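Local coordinates for threonine synthase (Brucella melitensis bv. 1, PDB 4F4F), which probably catalyses the pyridoxal-phosphate-dependent conversion of O-phospho-L-homoserine and water to L-threonine and phosphate, the last step of threonine biosynthesis, at residues Arg251-Ile265 and Pro277-Leu291. Numbering follows the deposited sequence.
With PLP (pyridoxal-5'-phosphate), chain C.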
loop_
_atom_site.group_PDB
_atom_site.type_symbol
_atom_site.label_atom_id
_atom_site.label_comp_id
_atom_site.label_asym_id
_atom_site.label_seq_id
_atom_site.Cartn_x
_atom_site.Cartn_y
_atom_site.Cartn_z
ATOM N N ARG A 251 -12.548 14.915 18.976
ATOM C CA ARG A 251 -13.572 13.933 18.668
ATOM C C ARG A 251 -12.937 12.799 17.876
ATOM O O ARG A 251 -11.941 12.991 17.188
ATOM C CB ARG A 251 -14.732 14.581 17.924
ATOM C CG ARG A 251 -14.417 15.063 16.553
ATOM C CD ARG A 251 -15.683 15.525 15.883
ATOM N NE ARG A 251 -15.408 16.178 14.627
ATOM C CZ ARG A 251 -16.288 16.329 13.655
ATOM N NH1 ARG A 251 -15.921 16.953 12.569
ATOM N NH2 ARG A 251 -17.539 15.875 13.762
ATOM N N ALA A 252 -13.519 11.624 17.999
ATOM C CA ALA A 252 -13.040 10.463 17.274
ATOM C C ALA A 252 -13.486 10.542 15.823
ATOM O O ALA A 252 -14.544 11.112 15.502
ATOM C CB ALA A 252 -13.596 9.213 17.926
ATOM N N VAL A 253 -12.709 9.914 14.963
ATOM C CA VAL A 253 -12.947 9.884 13.527
ATOM C C VAL A 253 -12.990 8.432 13.080
ATOM O O VAL A 253 -12.322 7.569 13.674
ATOM C CB VAL A 253 -11.827 10.671 12.791
ATOM C CG1 VAL A 253 -11.961 10.528 11.260
ATOM C CG2 VAL A 253 -11.901 12.156 13.171
ATOM N N SER A 254 -13.815 8.136 12.079
ATOM C CA SER A 254 -13.885 6.795 11.505
ATOM C C SER A 254 -13.307 6.773 10.096
ATOM O O SER A 254 -13.325 7.790 9.365
ATOM C CB SER A 254 -15.326 6.259 11.505
ATOM O OG SER A 254 -15.789 6.059 12.812
ATOM N N PHE A 255 -12.781 5.621 9.714
ATOM C CA PHE A 255 -12.213 5.442 8.392
ATOM C C PHE A 255 -12.722 4.180 7.712
ATOM O O PHE A 255 -12.790 3.113 8.326
ATOM C CB PHE A 255 -10.699 5.355 8.447
ATOM C CG PHE A 255 -10.021 6.612 8.936
ATOM C CD1 PHE A 255 -9.866 6.854 10.281
ATOM C CD2 PHE A 255 -9.524 7.529 8.040
ATOM C CE1 PHE A 255 -9.212 7.979 10.727
ATOM C CE2 PHE A 255 -8.893 8.681 8.476
ATOM C CZ PHE A 255 -8.741 8.897 9.827
ATOM N N THR A 256 -12.995 4.296 6.420
ATOM C CA THR A 256 -13.266 3.141 5.591
ATOM C C THR A 256 -12.214 3.052 4.504
ATOM O O THR A 256 -11.926 4.030 3.818
ATOM C CB THR A 256 -14.693 3.222 4.982
ATOM O OG1 THR A 256 -15.652 3.307 6.037
ATOM C CG2 THR A 256 -15.022 1.989 4.093
ATOM N N VAL A 257 -11.660 1.856 4.334
ATOM C CA VAL A 257 -10.525 1.651 3.473
ATOM C C VAL A 257 -10.796 0.563 2.446
ATOM O O VAL A 257 -10.992 -0.603 2.843
ATOM C CB VAL A 257 -9.331 1.197 4.304
ATOM C CG1 VAL A 257 -8.108 0.996 3.401
ATOM C CG2 VAL A 257 -9.048 2.188 5.424
ATOM N N PRO A 258 -10.797 0.915 1.145
ATOM C CA PRO A 258 -10.872 -0.128 0.153
ATOM C C PRO A 258 -9.592 -0.929 0.245
ATOM O O PRO A 258 -8.502 -0.361 0.135
ATOM C CB PRO A 258 -11.030 0.636 -1.198
ATOM C CG PRO A 258 -11.160 2.083 -0.862
ATOM C CD PRO A 258 -10.607 2.243 0.526
ATOM N N THR A 259 -9.706 -2.220 0.528
ATOM C CA THR A 259 -8.607 -3.011 1.117
ATOM C C THR A 259 -8.351 -4.235 0.248
ATOM O O THR A 259 -9.283 -4.894 -0.183
ATOM C CB THR A 259 -9.005 -3.490 2.541
ATOM O OG1 THR A 259 -8.990 -2.386 3.445
ATOM C CG2 THR A 259 -8.083 -4.575 3.083
ATOM N N GLY A 260 -7.081 -4.509 0.004
ATOM C CA GLY A 260 -6.640 -5.731 -0.621
ATOM C C GLY A 260 -5.737 -6.441 0.350
ATOM O O GLY A 260 -6.167 -7.388 1.032
ATOM N N ASN A 261 -4.471 -6.013 0.435
ATOM C CA ASN A 261 -3.510 -6.753 1.272
ATOM C C ASN A 261 -3.355 -6.201 2.685
ATOM O O ASN A 261 -2.435 -6.604 3.382
ATOM C CB ASN A 261 -2.138 -6.827 0.580
ATOM C CG ASN A 261 -2.113 -7.891 -0.502
ATOM O OD1 ASN A 261 -2.449 -9.063 -0.244
ATOM N ND2 ASN A 261 -1.813 -7.475 -1.732
ATOM N N PHE A 262 -4.263 -5.304 3.089
ATOM C CA PHE A 262 -4.447 -4.889 4.484
ATOM C C PHE A 262 -3.461 -3.885 5.058
ATOM O O PHE A 262 -3.629 -3.458 6.218
ATOM C CB PHE A 262 -4.472 -6.119 5.413
ATOM C CG PHE A 262 -5.440 -6.004 6.534
ATOM C CD1 PHE A 262 -6.811 -6.171 6.296
ATOM C CD2 PHE A 262 -5.017 -5.754 7.818
ATOM C CE1 PHE A 262 -7.729 -6.062 7.310
ATOM C CE2 PHE A 262 -5.936 -5.649 8.850
ATOM C CZ PHE A 262 -7.288 -5.796 8.606
ATOM N N GLY A 263 -2.446 -3.500 4.285
ATOM C CA GLY A 263 -1.367 -2.650 4.757
ATOM C C GLY A 263 -1.876 -1.250 5.051
ATOM O O GLY A 263 -1.491 -0.624 6.021
ATOM N N ASP A 264 -2.768 -0.789 4.193
ATOM C CA ASP A 264 -3.422 0.517 4.347
ATOM C C ASP A 264 -4.205 0.636 5.646
ATOM O O ASP A 264 -3.908 1.476 6.516
ATOM C CB ASP A 264 -4.314 0.867 3.119
ATOM C CG ASP A 264 -5.241 -0.278 2.603
ATOM O OD1 ASP A 264 -5.625 -1.316 3.325
ATOM O OD2 ASP A 264 -5.655 -0.075 1.385
ATOM N N ILE A 265 -5.181 -0.242 5.812
ATOM C CA ILE A 265 -5.984 -0.216 7.016
ATOM C C ILE A 265 -5.162 -0.599 8.248
ATOM O O ILE A 265 -5.434 -0.085 9.347
ATOM C CB ILE A 265 -7.278 -1.064 6.884
ATOM C CG1 ILE A 265 -8.313 -0.556 7.888
ATOM C CG2 ILE A 265 -6.977 -2.556 7.011
ATOM C CD1 ILE A 265 -9.667 -1.279 7.843
ATOM N N PRO A 277 -7.583 9.192 18.226
ATOM C CA PRO A 277 -8.922 8.708 18.544
ATOM C C PRO A 277 -9.726 8.267 17.308
ATOM O O PRO A 277 -10.131 9.100 16.494
ATOM C CB PRO A 277 -9.566 9.913 19.221
ATOM C CG PRO A 277 -8.410 10.660 19.793
ATOM C CD PRO A 277 -7.398 10.585 18.702
ATOM N N ILE A 278 -9.941 6.969 17.184
ATOM C CA ILE A 278 -10.605 6.402 16.015
ATOM C C ILE A 278 -11.775 5.610 16.531
ATOM O O ILE A 278 -11.671 4.890 17.551
ATOM C CB ILE A 278 -9.635 5.543 15.160
ATOM C CG1 ILE A 278 -8.657 6.456 14.399
ATOM C CG2 ILE A 278 -10.357 4.668 14.148
ATOM C CD1 ILE A 278 -7.576 5.718 13.638
ATOM N N GLU A 279 -12.896 5.744 15.856
ATOM C CA GLU A 279 -14.108 5.047 16.253
ATOM C C GLU A 279 -14.143 3.735 15.468
ATOM O O GLU A 279 -13.725 2.699 15.983
ATOM C CB GLU A 279 -15.327 5.958 16.060
ATOM C CG GLU A 279 -16.708 5.310 16.200
ATOM C CD GLU A 279 -17.846 6.342 16.334
ATOM O OE1 GLU A 279 -18.771 6.495 15.447
ATOM O OE2 GLU A 279 -17.815 7.008 17.369
ATOM N N GLN A 280 -14.533 3.776 14.197
ATOM C CA GLN A 280 -14.563 2.572 13.376
ATOM C C GLN A 280 -13.429 2.552 12.377
ATOM O O GLN A 280 -13.063 3.611 11.807
ATOM C CB GLN A 280 -15.848 2.510 12.580
ATOM C CG GLN A 280 -17.128 2.260 13.377
ATOM C CD GLN A 280 -18.352 2.182 12.462
ATOM O OE1 GLN A 280 -18.896 3.204 12.038
ATOM N NE2 GLN A 280 -18.780 0.975 12.154
ATOM N N LEU A 281 -12.887 1.358 12.169
ATOM C CA LEU A 281 -12.049 1.053 11.032
ATOM C C LEU A 281 -12.831 0.031 10.207
ATOM O O LEU A 281 -13.215 -1.027 10.731
ATOM C CB LEU A 281 -10.692 0.486 11.474
ATOM C CG LEU A 281 -9.715 1.422 12.177
ATOM C CD1 LEU A 281 -8.604 0.624 12.857
ATOM C CD2 LEU A 281 -9.138 2.423 11.162
ATOM N N ILE A 282 -13.135 0.361 8.958
ATOM C CA ILE A 282 -14.043 -0.482 8.160
ATOM C C ILE A 282 -13.285 -0.962 6.940
ATOM O O ILE A 282 -12.724 -0.155 6.165
ATOM C CB ILE A 282 -15.326 0.287 7.759
ATOM C CG1 ILE A 282 -16.025 0.838 9.008
ATOM C CG2 ILE A 282 -16.259 -0.627 6.970
ATOM C CD1 ILE A 282 -17.340 1.585 8.747
ATOM N N ILE A 283 -13.253 -2.280 6.781
ATOM C CA ILE A 283 -12.621 -2.943 5.663
ATOM C C ILE A 283 -13.637 -2.990 4.544
ATOM O O ILE A 283 -14.746 -3.518 4.741
ATOM C CB ILE A 283 -12.221 -4.409 6.040
ATOM C CG1 ILE A 283 -11.298 -4.458 7.291
ATOM C CG2 ILE A 283 -11.637 -5.124 4.829
ATOM C CD1 ILE A 283 -11.317 -5.773 8.078
ATOM N N ALA A 284 -13.287 -2.488 3.369
ATOM C CA ALA A 284 -14.194 -2.544 2.223
ATOM C C ALA A 284 -13.571 -3.441 1.140
ATOM O O ALA A 284 -12.440 -3.199 0.700
ATOM C CB ALA A 284 -14.461 -1.140 1.669
ATOM N N THR A 285 -14.310 -4.473 0.726
ATOM C CA THR A 285 -13.787 -5.465 -0.186
ATOM C C THR A 285 -14.650 -5.465 -1.452
ATOM O O THR A 285 -15.796 -4.996 -1.449
ATOM C CB THR A 285 -13.814 -6.900 0.420
ATOM O OG1 THR A 285 -15.141 -7.472 0.266
ATOM C CG2 THR A 285 -13.371 -6.873 1.903
ATOM N N ASN A 286 -14.079 -6.000 -2.519
ATOM C CA ASN A 286 -14.839 -6.383 -3.690
ATOM C C ASN A 286 -15.375 -7.817 -3.537
ATOM O O ASN A 286 -15.388 -8.349 -2.416
ATOM C CB ASN A 286 -14.070 -6.073 -5.007
ATOM C CG ASN A 286 -12.855 -6.966 -5.269
ATOM O OD1 ASN A 286 -12.790 -8.131 -4.868
ATOM N ND2 ASN A 286 -11.893 -6.415 -6.016
ATOM N N ASP A 287 -15.860 -8.427 -4.630
ATOM C CA ASP A 287 -16.353 -9.820 -4.605
ATOM C C ASP A 287 -15.349 -10.830 -4.025
ATOM O O ASP A 287 -15.730 -11.895 -3.570
ATOM C CB ASP A 287 -16.755 -10.263 -6.031
ATOM C CG ASP A 287 -17.732 -9.293 -6.681
ATOM O OD1 ASP A 287 -18.935 -9.412 -6.432
ATOM O OD2 ASP A 287 -17.277 -8.362 -7.371
ATOM N N ASN A 288 -14.068 -10.494 -4.050
ATOM C CA ASN A 288 -13.056 -11.291 -3.355
ATOM C C ASN A 288 -13.063 -10.865 -1.891
ATOM O O ASN A 288 -12.345 -9.958 -1.471
ATOM C CB ASN A 288 -11.702 -11.070 -4.006
ATOM C CG ASN A 288 -11.704 -11.499 -5.450
ATOM O OD1 ASN A 288 -11.587 -12.678 -5.739
ATOM N ND2 ASN A 288 -11.855 -10.547 -6.365
ATOM N N ASP A 289 -13.909 -11.530 -1.126
ATOM C CA ASP A 289 -14.364 -11.005 0.142
ATOM C C ASP A 289 -13.896 -11.848 1.331
ATOM O O ASP A 289 -14.554 -11.850 2.382
ATOM C CB ASP A 289 -15.892 -10.896 0.094
ATOM C CG ASP A 289 -16.595 -12.244 0.029
ATOM O OD1 ASP A 289 -15.999 -13.308 -0.295
ATOM O OD2 ASP A 289 -17.805 -12.218 0.309
ATOM N N ILE A 290 -12.741 -12.501 1.188
ATOM C CA ILE A 290 -12.165 -13.295 2.279
ATOM C C ILE A 290 -12.198 -12.547 3.602
ATOM O O ILE A 290 -12.600 -13.104 4.615
ATOM C CB ILE A 290 -10.729 -13.815 1.959
ATOM C CG1 ILE A 290 -10.340 -14.904 2.975
ATOM C CG2 ILE A 290 -9.678 -12.690 1.882
ATOM C CD1 ILE A 290 -9.076 -15.618 2.573
ATOM N N LEU A 291 -11.864 -11.261 3.570
ATOM C CA LEU A 291 -11.803 -10.472 4.812
ATOM C C LEU A 291 -13.199 -10.233 5.384
ATOM O O LEU A 291 -13.399 -10.305 6.600
ATOM C CB LEU A 291 -11.064 -9.166 4.598
ATOM C CG LEU A 291 -9.562 -9.276 4.240
ATOM C CD1 LEU A 291 -9.000 -7.920 3.812
ATOM C CD2 LEU A 291 -8.747 -9.815 5.408
HETATM N N1 PLP C . -7.115 0.467 -3.975
HETATM C C2 PLP C . -6.139 0.725 -4.926
HETATM C C2A PLP C . -6.307 1.711 -6.062
HETATM C C3 PLP C . -4.827 0.021 -4.830
HETATM O O3 PLP C . -3.849 0.284 -5.769
HETATM C C4 PLP C . -4.662 -0.963 -3.699
HETATM C C4A PLP C . -3.397 -1.729 -3.478
HETATM C C5 PLP C . -5.770 -1.153 -2.731
HETATM C C6 PLP C . -6.950 -0.397 -2.932
HETATM C C5A PLP C . -5.578 -2.120 -1.544
HETATM O O4P PLP C . -4.513 -1.711 -0.588
HETATM P P PLP C . -3.917 -2.624 0.643
HETATM O O1P PLP C . -5.138 -3.106 1.412
HETATM O O2P PLP C . -3.163 -3.731 -0.067
HETATM O O3P PLP C . -2.995 -1.758 1.474
HETATM O O HOH W 1 -9.465 11.884 16.256
HETATM O O HOH W 2 -18.306 5.717 12.886
#
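I283 carries much of the contact at the cofactor end of the paired strands 253-258 and 280-285, each of its branches meeting a different part of 251-265. From CB, the CG2 branch lies anti to the backbone N and packs on CB of T259, 3.9 Å away. The other branch, beside the backbone N (chi1 -56°), takes CG1 to CD1 of I265 at 3.6 Å and ends with CD1 in the plane of the F262 ring, at its edge, 3.7 Å from CE1. I265 CG2 covers one face of that ring, and L291 CD1 reaches both F262 CD1 and T259 CG2 (3.5 Å from the latter). The strands run parallel, 13° apart, as the two arms of a right-handed beta-alpha-beta crossover through helix 263-274. The loop 259-262 and the first turn of this helix hold the PLP phosphate through backbone N-H groups: G260 and F262 donate to O1P, N261 to O2P and D264 to O3P. V257 O accepts from A284 N (3.0 Å) and T259 OG1 (2.7 Å), on opposite faces of its carbonyl plane. Farther back, a beta bulge shifts the register, and there Q280 N donates to S254 OG at 3.0 Å, nearly straight at 163°.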